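Local coordinates for protein excinuclease ABC, subunit A. (Deinococcus radiodurans, PDB 2VF7) that binds and hydrolyses ATP as a zinc-containing, DNA-binding ABC protein of the UvrA family, probably recognising damaged DNA in excision repair, at residues S112-S117 / Q386-A391; G135-E140 / R296-N301; E322-Y327 / A354-R359. The protein carries 1 engineered substitution. All coordinates share one frame; numbering follows the deposited sequence. Where two conformers were deposited one is given.

In the fold
The three contacts lie on the same side of the chain's centre, in the first of its two ABC modules. Contact 1 joins the junction of helices 110-113 and 116-127 to helix 382-393. Contacts 2 and 3 are nested, one after the other, inside the long loop that it closes. Centres of contacts 1 and 3 are about 17 Å apart, and the two touch where Leu116 meets Leu356 and Arg359 of helix 345-365. Contact 2 stands farther out, about 25 Å and 22 Å centre to centre from contacts 1 and 3, with the side chain of Ala299 about 12 Å from the first zinc ion. The set thus runs from helix 382-393, near a bound ADP, to the loops that carry the zinc cysteines.

Contact 1. Residues S112-S117 / Q386-A391; sequences SVTTLS and QRLRLA
Thr114 and Leu388 meet methyl to methyl: Thr114 CG2 lies 4.0 Å from Leu388 CD2, the two side chains crossing at a slant. The threonine can offer a methyl here because its two branches do different jobs. With chi1 at 53° OG1 sits between the backbone N and the carbonyl carbon and hydrogen-bonds back to the carbonyl of Val110, while CG2, beside the backbone N, is left for the apolar side. Thr114 CG2 also stands 4.2 Å from Leu388 O, near the helix backbone. Leu388 starts toward the partner segment, and its CG lies beside its own backbone N (chi1 -76°); with CD1 anti to CA, the other branch, CD2, meets the threonine methyl.

Helix 382-393 begins in the sequence LSPGE, which by its form corresponds to the ABC signature sequence, and the side chain of Leu388 is about 10 Å from a bound ADP. Contact 1 seats this helix against the turn between helices 110-113 and 116-127. Thr115 makes that turn with a positive phi.

A second touch is looser. Val113 also starts toward the helix, and its CG1 lies 4.3 Å from Arg389 CD, in the aliphatic part of the arginine. A branched, purely apolar residue suits this buried place. Arg389 serves two partners: its CD lies near Val113, and its NH1 donates to the carbonyl of Ser68 of the second subunit, linking the contact to the dimer interface. Thr392 OG1, on the helix, is shared by two carbonyls, Val113 O of the turn and Leu388 O of its own helix, while Thr114 O is hydrogen-bonded to Tyr395 OH, just past the helix end.

Contact 2. Residues G135-E140 / R296-N301; sequences GIVYAE and RQEALN
The carboxylate of Glu298 meets Val137 through one oxygen: Val137 CG2 stands 3.4 Å from Glu298 OE1, coming from above the carboxylate plane at a slant. This is a van der Waals touch between a methyl and an oxygen. It joins two irregular segments of the loops that also carry the zinc ligands Cys151, Cys154, Cys287 and Cys290; the side chain of Ala299 is about 9 Å from that of Cys151. The residues between the two segments include the sequence assigned to the UvrA DNA-binding domain.

Glu298 reaches the valine by folding back: chi1 of 45° tucks CG between its backbone N and carbonyl carbon, and the bend at chi2 (118°) turns the carboxylate toward the other loop. Valine suits the buried place opposite because its two methyls diverge, one to each partner residue, with Phe142 packing on it too. Its backbone is gripped from both ends, N donating to Tyr130 OH and O accepting from Ser125 OG, while Gln134 NE2 donates to the carbonyl of Glu298. Ala299 is small enough to bring the backbones within 6.6 Å between Val137 CA and Ala299 CA, and its CB lies 4.3 Å from Val137 CG1.

Contact 3. Residues E322-Y327 / A354-R359; sequences ELLRPY and ADLVKR
Apolar packing joins Leu324 to Leu356 and Arg325 to Val357, on two helices that run in roughly opposite directions as a helical hairpin, 317-328 and 345-365. Leu324 CD1 lies over the root of Leu356, 3.9 Å from its CB and 4.1 Å from its CD1. Both leucines are buried: Leu360 also packs on the first, and Leu116 and Leu123 of helix 116-127 cover the second. Farther along, Val357 CG2 touches Arg325 CB at 3.9 Å. The valine puts that methyl anti to its own backbone N, and short, branched bulk suits a place where the CA atoms of Arg325 and Val357 approach to 6.4 Å.

Among the residues of the two segments, ionic bonding is found within the second helix rather than across. One turn apart, Arg359 grips Asp355 side-on, both nitrogens going to the same oxygen. Arg359 NH2 reaches the syn lone pair of Asp355 OD1 at 3.1 Å, while Arg359 NE comes to that atom from above the carboxylate plane at 3.3 Å.

Backbone bonding is interrupted at Pro326, which has no N-H to give, and helix 317-328 kinks there; a weak bond of 3.2 Å from Tyr327 N to Leu324 O follows.

The charged pair is satisfied within its own helix, so the interface between the two segments is held by hydrocarbon contact.

Contact 1. Residues S112-S117 / Q386-A391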
ATOM      1  N   SER A 112       1.137  19.402  10.864  1.00 59.30           N
ATOM      2  CA  SER A 112       0.979  18.428   9.785  1.00 59.50           C
ATOM      3  C   SER A 112      -0.130  17.431  10.081  1.00 59.58           C
ATOM      4  O   SER A 112      -0.887  17.057   9.191  1.00 59.84           O
ATOM      5  CB  SER A 112       2.280  17.668   9.545  1.00 59.57           C
ATOM      6  OG  SER A 112       3.365  18.560   9.480  1.00 60.42           O
ATOM      7  N   VAL A 113      -0.211  16.993  11.334  1.00 59.61           N
ATOM      8  CA  VAL A 113      -1.213  16.016  11.736  1.00 59.78           C
ATOM      9  C   VAL A 113      -2.598  16.643  11.825  1.00 59.84           C
ATOM     10  O   VAL A 113      -3.614  15.941  11.744  1.00 60.57           O
ATOM     11  CB  VAL A 113      -0.839  15.310  13.075  1.00 60.11           C
ATOM     12  CG1 VAL A 113      -1.833  14.191  13.409  1.00 59.85           C
ATOM     13  CG2 VAL A 113       0.560  14.721  12.989  1.00 59.18           C
ATOM     14  N   THR A 114      -2.647  17.964  11.975  1.00 59.80           N
ATOM     15  CA  THR A 114      -3.919  18.667  12.069  1.00 59.04           C
ATOM     16  C   THR A 114      -4.340  19.228  10.717  1.00 59.40           C
ATOM     17  O   THR A 114      -5.462  19.729  10.574  1.00 60.01           O
ATOM     18  CB  THR A 114      -3.885  19.762  13.146  1.00 59.04           C
ATOM     19  OG1 THR A 114      -2.769  20.634  12.924  1.00 58.46           O
ATOM     20  CG2 THR A 114      -3.761  19.131  14.517  1.00 58.11           C
ATOM     21  N   THR A 115      -3.450  19.120   9.726  1.00 59.03           N
ATOM     22  CA  THR A 115      -3.663  19.656   8.365  1.00 58.74           C
ATOM     23  C   THR A 115      -3.456  21.175   8.257  1.00 58.12           C
ATOM     24  O   THR A 115      -3.409  21.718   7.145  1.00 58.30           O
ATOM     25  CB  THR A 115      -5.056  19.265   7.770  1.00 59.06           C
ATOM     26  OG1 THR A 115      -5.308  17.867   7.994  1.00 59.71           O
ATOM     27  CG2 THR A 115      -5.113  19.550   6.251  1.00 59.89           C
ATOM     28  N   LEU A 116      -3.304  21.849   9.401  1.00 57.34           N
ATOM     29  CA  LEU A 116      -3.271  23.327   9.459  1.00 56.45           C
ATOM     30  C   LEU A 116      -2.162  24.003   8.646  1.00 56.22           C
ATOM     31  O   LEU A 116      -2.388  25.049   8.032  1.00 56.21           O
ATOM     32  CB  LEU A 116      -3.223  23.822  10.912  1.00 56.08           C
ATOM     33  CG  LEU A 116      -4.362  23.461  11.878  1.00 55.82           C
ATOM     34  CD1 LEU A 116      -4.102  24.035  13.255  1.00 55.12           C
ATOM     35  CD2 LEU A 116      -5.726  23.920  11.379  1.00 55.38           C
ATOM     36  N   SER A 117      -0.971  23.413   8.651  1.00 56.05           N
ATOM     37  CA  SER A 117       0.197  24.021   8.010  1.00 56.05           C
ATOM     38  C   SER A 117      -0.011  24.236   6.530  1.00 55.77           C
ATOM     39  O   SER A 117       0.444  25.245   5.994  1.00 55.80           O
ATOM     40  CB  SER A 117       1.463  23.191   8.242  1.00 56.10           C
ATOM     41  OG  SER A 117       1.786  23.147   9.623  1.00 57.52           O
ATOM     42  N   GLN A 386      -3.307  11.402  20.553  1.00 59.11           N
ATOM     43  CA  GLN A 386      -4.559  10.716  20.287  1.00 59.05           C
ATOM     44  C   GLN A 386      -5.687  11.720  20.323  1.00 58.83           C
ATOM     45  O   GLN A 386      -6.698  11.508  19.675  1.00 59.14           O
ATOM     46  CB  GLN A 386      -4.809   9.576  21.279  1.00 58.95           C
ATOM     47  CG  GLN A 386      -5.891   8.597  20.820  1.00 59.22           C
ATOM     48  CD  GLN A 386      -6.108   7.455  21.771  1.00 59.35           C
ATOM     49  OE1 GLN A 386      -6.912   6.581  21.508  1.00 60.76           O
ATOM     50  NE2 GLN A 386      -5.382   7.445  22.881  1.00 60.73           N
ATOM     51  N   ARG A 387      -5.483  12.810  21.070  1.00 58.72           N
ATOM     52  CA  ARG A 387      -6.424  13.914  21.191  1.00 58.03           C
ATOM     53  C   ARG A 387      -6.331  14.858  20.001  1.00 58.26           C
ATOM     54  O   ARG A 387      -7.341  15.409  19.571  1.00 58.79           O
ATOM     55  CB  ARG A 387      -6.204  14.685  22.506  1.00 57.92           C
ATOM     56  CG  ARG A 387      -7.231  14.393  23.602  1.00 58.20           C
ATOM     57  CD  ARG A 387      -6.916  15.067  24.942  1.00 57.76           C
ATOM     58  NE  ARG A 387      -6.138  14.194  25.829  1.00 60.43           N
ATOM     59  CZ  ARG A 387      -5.038  14.550  26.492  1.00 61.93           C
ATOM     60  NH1 ARG A 387      -4.553  15.784  26.405  1.00 62.64           N
ATOM     61  NH2 ARG A 387      -4.419  13.665  27.261  1.00 63.25           N
ATOM     62  N   LEU A 388      -5.123  15.062  19.485  1.00 58.19           N
ATOM     63  CA  LEU A 388      -4.919  15.789  18.236  1.00 58.44           C
ATOM     64  C   LEU A 388      -5.404  15.022  17.014  1.00 58.64           C
ATOM     65  O   LEU A 388      -5.504  15.581  15.925  1.00 59.13           O
ATOM     66  CB  LEU A 388      -3.439  16.047  18.016  1.00 58.53           C
ATOM     67  CG  LEU A 388      -2.686  17.126  18.789  1.00 59.65           C
ATOM     68  CD1 LEU A 388      -1.204  16.948  18.472  1.00 60.39           C
ATOM     69  CD2 LEU A 388      -3.161  18.540  18.432  1.00 58.53           C
ATOM     70  N   ARG A 389      -5.635  13.723  17.173  1.00 58.96           N
ATOM     71  CA  ARG A 389      -6.097  12.895  16.068  1.00 58.58           C
ATOM     72  C   ARG A 389      -7.617  12.826  16.080  1.00 57.83           C
ATOM     73  O   ARG A 389      -8.262  12.766  15.036  1.00 57.27           O
ATOM     74  CB  ARG A 389      -5.462  11.524  16.134  1.00 58.78           C
ATOM     75  CG  ARG A 389      -5.237  10.958  14.764  1.00 61.95           C
ATOM     76  CD  ARG A 389      -3.807  10.499  14.534  1.00 62.86           C
ATOM     77  NE  ARG A 389      -3.670   9.041  14.523  1.00 64.90           N
ATOM     78  CZ  ARG A 389      -4.180   8.211  13.604  1.00 65.21           C
ATOM     79  NH1 ARG A 389      -4.917   8.667  12.590  1.00 67.21           N
ATOM     80  NH2 ARG A 389      -3.961   6.906  13.710  1.00 63.30           N
ATOM     81  N   LEU A 390      -8.159  12.855  17.292  1.00 57.11           N
ATOM     82  CA  LEU A 390      -9.569  13.004  17.545  1.00 56.56           C
ATOM     83  C   LEU A 390     -10.090  14.328  16.949  1.00 56.67           C
ATOM     84  O   LEU A 390     -11.089  14.344  16.222  1.00 56.62           O
ATOM     85  CB  LEU A 390      -9.800  12.958  19.053  1.00 56.00           C
ATOM     86  CG  LEU A 390     -11.230  12.718  19.521  1.00 56.31           C
ATOM     87  CD1 LEU A 390     -11.716  11.403  18.977  1.00 55.93           C
ATOM     88  CD2 LEU A 390     -11.377  12.750  21.041  1.00 56.32           C
ATOM     89  N   ALA A 391      -9.392  15.423  17.250  1.00 56.40           N
ATOM     90  CA  ALA A 391      -9.764  16.748  16.786  1.00 56.11           C
ATOM     91  C   ALA A 391      -9.794  16.793  15.267  1.00 56.48           C
ATOM     92  O   ALA A 391     -10.729  17.347  14.678  1.00 56.58           O
ATOM     93  CB  ALA A 391      -8.820  17.778  17.334  1.00 55.74           C
TER

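Contact 2. Residues G135-E140 / R296-N301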
ATOM      1  N   GLY A 135       5.719  39.977  -6.653  1.00 68.42           N
ATOM      2  CA  GLY A 135       5.068  39.008  -7.549  1.00 68.76           C
ATOM      3  C   GLY A 135       3.998  38.173  -6.864  1.00 69.01           C
ATOM      4  O   GLY A 135       2.995  38.724  -6.386  1.00 69.04           O
ATOM      5  N   ILE A 136       4.206  36.850  -6.850  1.00 69.07           N
ATOM      6  CA  ILE A 136       3.388  35.876  -6.089  1.00 69.17           C
ATOM      7  C   ILE A 136       4.133  34.538  -5.935  1.00 69.28           C
ATOM      8  O   ILE A 136       4.644  33.982  -6.915  1.00 69.26           O
ATOM      9  CB  ILE A 136       1.921  35.697  -6.659  1.00 69.17           C
ATOM     10  CG1 ILE A 136       0.933  36.582  -5.879  1.00 69.09           C
ATOM     11  CG2 ILE A 136       1.444  34.234  -6.590  1.00 69.10           C
ATOM     12  CD1 ILE A 136      -0.445  36.764  -6.520  1.00 69.24           C
ATOM     13  N   VAL A 137       4.202  34.052  -4.693  1.00 69.42           N
ATOM     14  CA  VAL A 137       4.868  32.786  -4.350  1.00 69.42           C
ATOM     15  C   VAL A 137       3.822  31.717  -4.021  1.00 69.59           C
ATOM     16  O   VAL A 137       2.945  31.940  -3.182  1.00 69.46           O
ATOM     17  CB  VAL A 137       5.834  32.962  -3.151  1.00 69.35           C
ATOM     18  CG1 VAL A 137       6.537  31.656  -2.831  1.00 69.19           C
ATOM     19  CG2 VAL A 137       6.857  34.056  -3.440  1.00 69.33           C
ATOM     20  N   TYR A 138       3.919  30.563  -4.681  1.00 69.85           N
ATOM     21  CA  TYR A 138       2.898  29.510  -4.565  1.00 70.17           C
ATOM     22  C   TYR A 138       2.936  28.719  -3.254  1.00 70.29           C
ATOM     23  O   TYR A 138       3.976  28.651  -2.589  1.00 70.38           O
ATOM     24  CB  TYR A 138       2.955  28.566  -5.773  1.00 70.25           C
ATOM     25  CG  TYR A 138       2.264  29.135  -6.989  1.00 70.35           C
ATOM     26  CD1 TYR A 138       0.904  28.906  -7.208  1.00 70.56           C
ATOM     27  CD2 TYR A 138       2.959  29.923  -7.906  1.00 70.18           C
ATOM     28  CE1 TYR A 138       0.257  29.432  -8.313  1.00 70.40           C
ATOM     29  CE2 TYR A 138       2.322  30.456  -9.018  1.00 70.24           C
ATOM     30  CZ  TYR A 138       0.969  30.207  -9.217  1.00 70.63           C
ATOM     31  OH  TYR A 138       0.324  30.732 -10.319  1.00 70.53           O
ATOM     32  N   ALA A 139       1.795  28.125  -2.898  1.00 70.27           N
ATOM     33  CA  ALA A 139       1.642  27.353  -1.659  1.00 70.23           C
ATOM     34  C   ALA A 139       2.640  26.198  -1.553  1.00 70.32           C
ATOM     35  O   ALA A 139       2.936  25.722  -0.454  1.00 70.22           O
ATOM     36  CB  ALA A 139       0.218  26.836  -1.529  1.00 70.19           C
ATOM     37  N   GLU A 140       3.146  25.762  -2.708  1.00 70.38           N
ATOM     38  CA  GLU A 140       4.157  24.709  -2.800  1.00 70.35           C
ATOM     39  C   GLU A 140       5.526  25.239  -2.359  1.00 70.17           C
ATOM     40  O   GLU A 140       6.390  24.464  -1.945  1.00 69.99           O
ATOM     41  CB  GLU A 140       4.259  24.184  -4.245  1.00 70.61           C
ATOM     42  CG  GLU A 140       2.932  24.110  -5.033  1.00 71.01           C
ATOM     43  CD  GLU A 140       2.289  22.725  -5.033  1.00 71.55           C
ATOM     44  OE1 GLU A 140       1.247  22.566  -5.708  1.00 71.02           O
ATOM     45  OE2 GLU A 140       2.817  21.799  -4.371  1.00 71.68           O
ATOM     46  N   ARG A 296      13.701  29.621   0.926  1.00 67.10           N
ATOM     47  CA  ARG A 296      14.131  30.750   0.095  1.00 67.16           C
ATOM     48  C   ARG A 296      13.799  32.064   0.785  1.00 66.95           C
ATOM     49  O   ARG A 296      12.782  32.162   1.480  1.00 67.02           O
ATOM     50  CB  ARG A 296      13.517  30.687  -1.312  1.00 67.14           C
ATOM     51  CG  ARG A 296      14.446  30.016  -2.344  1.00 67.68           C
ATOM     52  CD  ARG A 296      13.891  30.027  -3.779  1.00 67.31           C
ATOM     53  NE  ARG A 296      14.550  29.031  -4.632  1.00 66.98           N
ATOM     54  CZ  ARG A 296      14.282  27.726  -4.609  1.00 66.56           C
ATOM     55  NH1 ARG A 296      13.374  27.244  -3.776  1.00 66.95           N
ATOM     56  NH2 ARG A 296      14.923  26.890  -5.410  1.00 66.54           N
ATOM     57  N   GLN A 297      14.669  33.059   0.620  1.00 66.66           N
ATOM     58  CA  GLN A 297      14.531  34.318   1.354  1.00 66.46           C
ATOM     59  C   GLN A 297      13.450  35.197   0.730  1.00 66.16           C
ATOM     60  O   GLN A 297      13.161  36.288   1.225  1.00 66.10           O
ATOM     61  CB  GLN A 297      15.874  35.055   1.436  1.00 66.61           C
ATOM     62  CG  GLN A 297      16.005  36.020   2.622  1.00 66.83           C
ATOM     63  CD  GLN A 297      17.458  36.272   3.013  1.00 67.42           C
ATOM     64  OE1 GLN A 297      18.264  35.337   3.108  1.00 66.39           O
ATOM     65  NE2 GLN A 297      17.799  37.540   3.248  1.00 66.42           N
ATOM     66  N   GLU A 298      12.855  34.697  -0.351  1.00 65.74           N
ATOM     67  CA  GLU A 298      11.765  35.380  -1.036  1.00 65.46           C
ATOM     68  C   GLU A 298      10.394  34.971  -0.488  1.00 65.00           C
ATOM     69  O   GLU A 298       9.471  35.788  -0.419  1.00 65.22           O
ATOM     70  CB  GLU A 298      11.874  35.203  -2.561  1.00 65.65           C
ATOM     71  CG  GLU A 298      12.178  33.786  -3.057  1.00 66.01           C
ATOM     72  CD  GLU A 298      11.070  33.214  -3.935  1.00 66.73           C
ATOM     73  OE1 GLU A 298      10.151  33.977  -4.322  1.00 66.72           O
ATOM     74  OE2 GLU A 298      11.127  32.002  -4.251  1.00 66.07           O
ATOM     75  N   ALA A 299      10.273  33.710  -0.083  1.00 64.37           N
ATOM     76  CA  ALA A 299       9.105  33.236   0.660  1.00 63.66           C
ATOM     77  C   ALA A 299       9.110  33.791   2.088  1.00 63.19           C
ATOM     78  O   ALA A 299       8.064  33.868   2.737  1.00 63.27           O
ATOM     79  CB  ALA A 299       9.066  31.712   0.673  1.00 63.73           C
ATOM     80  N   LEU A 300      10.293  34.185   2.558  1.00 62.55           N
ATOM     81  CA  LEU A 300      10.501  34.687   3.917  1.00 61.81           C
ATOM     82  C   LEU A 300      10.200  36.182   4.018  1.00 61.39           C
ATOM     83  O   LEU A 300      10.012  36.718   5.117  1.00 61.29           O
ATOM     84  CB  LEU A 300      11.940  34.393   4.357  1.00 62.00           C
ATOM     85  CG  LEU A 300      12.349  34.334   5.836  1.00 62.15           C
ATOM     86  CD1 LEU A 300      13.579  33.453   5.980  1.00 61.51           C
ATOM     87  CD2 LEU A 300      12.635  35.726   6.417  1.00 62.51           C
ATOM     88  N   ASN A 301      10.152  36.854   2.869  1.00 60.85           N
ATOM     89  CA  ASN A 301       9.765  38.274   2.816  1.00 60.17           C
ATOM     90  C   ASN A 301       8.264  38.491   2.980  1.00 59.82           C
ATOM     91  O   ASN A 301       7.833  39.534   3.489  1.00 59.90           O
ATOM     92  CB  ASN A 301      10.248  38.919   1.521  1.00 59.88           C
ATOM     93  CG  ASN A 301      11.759  38.933   1.405  1.00 59.76           C
ATOM     94  OD1 ASN A 301      12.480  38.985   2.404  1.00 59.20           O
ATOM     95  ND2 ASN A 301      12.248  38.882   0.175  1.00 59.97           N
TER

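Contact 3. Residues E322-Y327 / A354-R359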
ATOM      1  N   GLU A 322      -6.344  33.709  17.933  1.00 54.10           N
ATOM      2  CA  GLU A 322      -6.779  35.070  18.273  1.00 54.20           C
ATOM      3  C   GLU A 322      -6.071  36.148  17.438  1.00 54.37           C
ATOM      4  O   GLU A 322      -6.449  37.322  17.486  1.00 54.28           O
ATOM      5  CB  GLU A 322      -6.644  35.331  19.783  1.00 54.03           C
ATOM      6  CG  GLU A 322      -5.218  35.193  20.321  1.00 53.91           C
ATOM      7  CD  GLU A 322      -5.164  34.920  21.820  0.50 53.20           C
ATOM      8  OE1 GLU A 322      -5.850  33.981  22.285  0.50 52.82           O
ATOM      9  OE2 GLU A 322      -4.418  35.638  22.531  0.50 52.99           O
ATOM     10  N   LEU A 323      -5.044  35.743  16.685  1.00 54.49           N
ATOM     11  CA  LEU A 323      -4.451  36.592  15.649  1.00 54.60           C
ATOM     12  C   LEU A 323      -5.294  36.522  14.377  1.00 54.67           C
ATOM     13  O   LEU A 323      -5.444  37.520  13.670  1.00 54.70           O
ATOM     14  CB  LEU A 323      -3.020  36.155  15.329  1.00 54.54           C
ATOM     15  CG  LEU A 323      -1.839  36.640  16.176  1.00 54.75           C
ATOM     16  CD1 LEU A 323      -0.649  35.687  16.026  1.00 54.51           C
ATOM     17  CD2 LEU A 323      -1.430  38.064  15.804  1.00 54.42           C
ATOM     18  N   LEU A 324      -5.850  35.341  14.106  1.00 54.74           N
ATOM     19  CA  LEU A 324      -6.587  35.081  12.868  1.00 54.90           C
ATOM     20  C   LEU A 324      -8.017  35.625  12.805  1.00 55.32           C
ATOM     21  O   LEU A 324      -8.471  36.009  11.728  1.00 55.21           O
ATOM     22  CB  LEU A 324      -6.585  33.585  12.529  1.00 54.73           C
ATOM     23  CG  LEU A 324      -5.320  32.992  11.890  1.00 54.33           C
ATOM     24  CD1 LEU A 324      -5.485  31.498  11.695  1.00 54.73           C
ATOM     25  CD2 LEU A 324      -4.967  33.653  10.564  1.00 53.85           C
ATOM     26  N   ARG A 325      -8.722  35.653  13.938  1.00 55.85           N
ATOM     27  CA  ARG A 325     -10.180  35.900  13.925  1.00 56.62           C
ATOM     28  C   ARG A 325     -10.687  37.328  13.620  1.00 56.74           C
ATOM     29  O   ARG A 325     -11.795  37.469  13.103  1.00 56.61           O
ATOM     30  CB  ARG A 325     -10.892  35.288  15.150  1.00 56.70           C
ATOM     31  CG  ARG A 325     -10.805  36.075  16.452  1.00 57.67           C
ATOM     32  CD  ARG A 325     -11.993  35.752  17.355  1.00 59.08           C
ATOM     33  NE  ARG A 325     -12.040  34.336  17.724  1.00 59.91           N
ATOM     34  CZ  ARG A 325     -11.578  33.835  18.869  1.00 60.59           C
ATOM     35  NH1 ARG A 325     -11.028  34.635  19.780  1.00 60.51           N
ATOM     36  NH2 ARG A 325     -11.666  32.530  19.104  1.00 60.94           N
ATOM     37  N   PRO A 326      -9.895  38.381  13.934  1.00 57.09           N
ATOM     38  CA  PRO A 326     -10.271  39.708  13.450  1.00 57.42           C
ATOM     39  C   PRO A 326     -10.390  39.775  11.924  1.00 57.87           C
ATOM     40  O   PRO A 326     -11.170  40.566  11.402  1.00 57.97           O
ATOM     41  CB  PRO A 326      -9.118  40.598  13.935  1.00 57.31           C
ATOM     42  CG  PRO A 326      -8.000  39.669  14.206  1.00 57.14           C
ATOM     43  CD  PRO A 326      -8.666  38.452  14.742  1.00 57.15           C
ATOM     44  N   TYR A 327      -9.618  38.952  11.221  1.00 58.47           N
ATOM     45  CA  TYR A 327      -9.700  38.863   9.763  1.00 59.04           C
ATOM     46  C   TYR A 327     -10.933  38.071   9.330  1.00 59.22           C
ATOM     47  O   TYR A 327     -11.497  38.320   8.262  1.00 59.28           O
ATOM     48  CB  TYR A 327      -8.426  38.236   9.194  1.00 59.29           C
ATOM     49  CG  TYR A 327      -7.199  39.122   9.309  1.00 59.69           C
ATOM     50  CD1 TYR A 327      -6.607  39.381  10.549  1.00 59.81           C
ATOM     51  CD2 TYR A 327      -6.627  39.696   8.172  1.00 60.05           C
ATOM     52  CE1 TYR A 327      -5.482  40.198  10.653  1.00 60.43           C
ATOM     53  CE2 TYR A 327      -5.501  40.513   8.262  1.00 60.36           C
ATOM     54  CZ  TYR A 327      -4.932  40.759   9.504  1.00 60.41           C
ATOM     55  OH  TYR A 327      -3.813  41.562   9.590  1.00 60.44           O
ATOM     56  N   ALA A 354     -11.575  32.487   8.441  1.00 50.46           N
ATOM     57  CA  ALA A 354     -12.727  31.885   9.115  1.00 50.25           C
ATOM     58  C   ALA A 354     -12.658  30.359   9.077  1.00 50.09           C
ATOM     59  O   ALA A 354     -13.016  29.688  10.043  1.00 50.06           O
ATOM     60  CB  ALA A 354     -14.028  32.385   8.493  1.00 50.04           C
ATOM     61  N   ASP A 355     -12.193  29.831   7.949  1.00 50.06           N
ATOM     62  CA  ASP A 355     -12.015  28.395   7.736  1.00 50.07           C
ATOM     63  C   ASP A 355     -10.918  27.808   8.635  1.00 50.01           C
ATOM     64  O   ASP A 355     -11.045  26.688   9.136  1.00 50.21           O
ATOM     65  CB  ASP A 355     -11.698  28.149   6.256  1.00 50.18           C
ATOM     66  CG  ASP A 355     -11.220  26.749   5.975  1.00 50.34           C
ATOM     67  OD1 ASP A 355     -12.007  25.799   6.170  1.00 50.31           O
ATOM     68  OD2 ASP A 355     -10.053  26.608   5.540  1.00 51.03           O
ATOM     69  N   LEU A 356      -9.848  28.575   8.830  1.00 49.66           N
ATOM     70  CA  LEU A 356      -8.766  28.194   9.725  1.00 49.30           C
ATOM     71  C   LEU A 356      -9.153  28.291  11.196  1.00 49.11           C
ATOM     72  O   LEU A 356      -8.772  27.450  11.999  1.00 49.26           O
ATOM     73  CB  LEU A 356      -7.525  29.052   9.463  1.00 49.28           C
ATOM     74  CG  LEU A 356      -6.387  28.420   8.662  1.00 48.99           C
ATOM     75  CD1 LEU A 356      -5.434  29.492   8.167  1.00 48.80           C
ATOM     76  CD2 LEU A 356      -5.656  27.379   9.493  1.00 48.29           C
ATOM     77  N   VAL A 357      -9.908  29.317  11.546  1.00 49.12           N
ATOM     78  CA  VAL A 357     -10.270  29.554  12.937  1.00 49.23           C
ATOM     79  C   VAL A 357     -11.402  28.619  13.397  1.00 49.17           C
ATOM     80  O   VAL A 357     -11.560  28.371  14.594  1.00 49.18           O
ATOM     81  CB  VAL A 357     -10.604  31.057  13.177  1.00 49.15           C
ATOM     82  CG1 VAL A 357     -12.044  31.352  12.845  1.00 49.35           C
ATOM     83  CG2 VAL A 357     -10.293  31.466  14.609  1.00 49.82           C
ATOM     84  N   LYS A 358     -12.177  28.102  12.445  1.00 49.17           N
ATOM     85  CA  LYS A 358     -13.226  27.129  12.744  1.00 49.37           C
ATOM     86  C   LYS A 358     -12.579  25.806  13.142  1.00 49.00           C
ATOM     87  O   LYS A 358     -12.949  25.202  14.152  1.00 49.16           O
ATOM     88  CB  LYS A 358     -14.146  26.932  11.535  1.00 49.66           C
ATOM     89  CG  LYS A 358     -15.343  25.994  11.766  1.00 50.38           C
ATOM     90  CD  LYS A 358     -15.713  25.223  10.486  1.00 51.86           C
ATOM     91  CE  LYS A 358     -14.611  24.215  10.088  1.00 51.70           C
ATOM     92  NZ  LYS A 358     -14.813  23.621   8.731  1.00 51.71           N
ATOM     93  N   ARG A 359     -11.613  25.372  12.339  1.00 48.65           N
ATOM     94  CA  ARG A 359     -10.769  24.222  12.666  1.00 48.36           C
ATOM     95  C   ARG A 359     -10.065  24.397  14.005  1.00 48.22           C
ATOM     96  O   ARG A 359     -10.082  23.492  14.830  1.00 48.44           O
ATOM     97  CB  ARG A 359      -9.736  23.976  11.569  1.00 48.16           C
ATOM     98  CG  ARG A 359     -10.261  23.151  10.430  1.00 48.67           C
ATOM     99  CD  ARG A 359      -9.557  23.477   9.133  1.00 49.95           C
ATOM    100  NE  ARG A 359     -10.528  23.554   8.044  1.00 51.56           N
ATOM    101  CZ  ARG A 359     -10.798  22.572   7.185  1.00 52.36           C
ATOM    102  NH1 ARG A 359     -10.153  21.413   7.255  1.00 52.73           N
ATOM    103  NH2 ARG A 359     -11.717  22.761   6.242  1.00 53.12           N
TER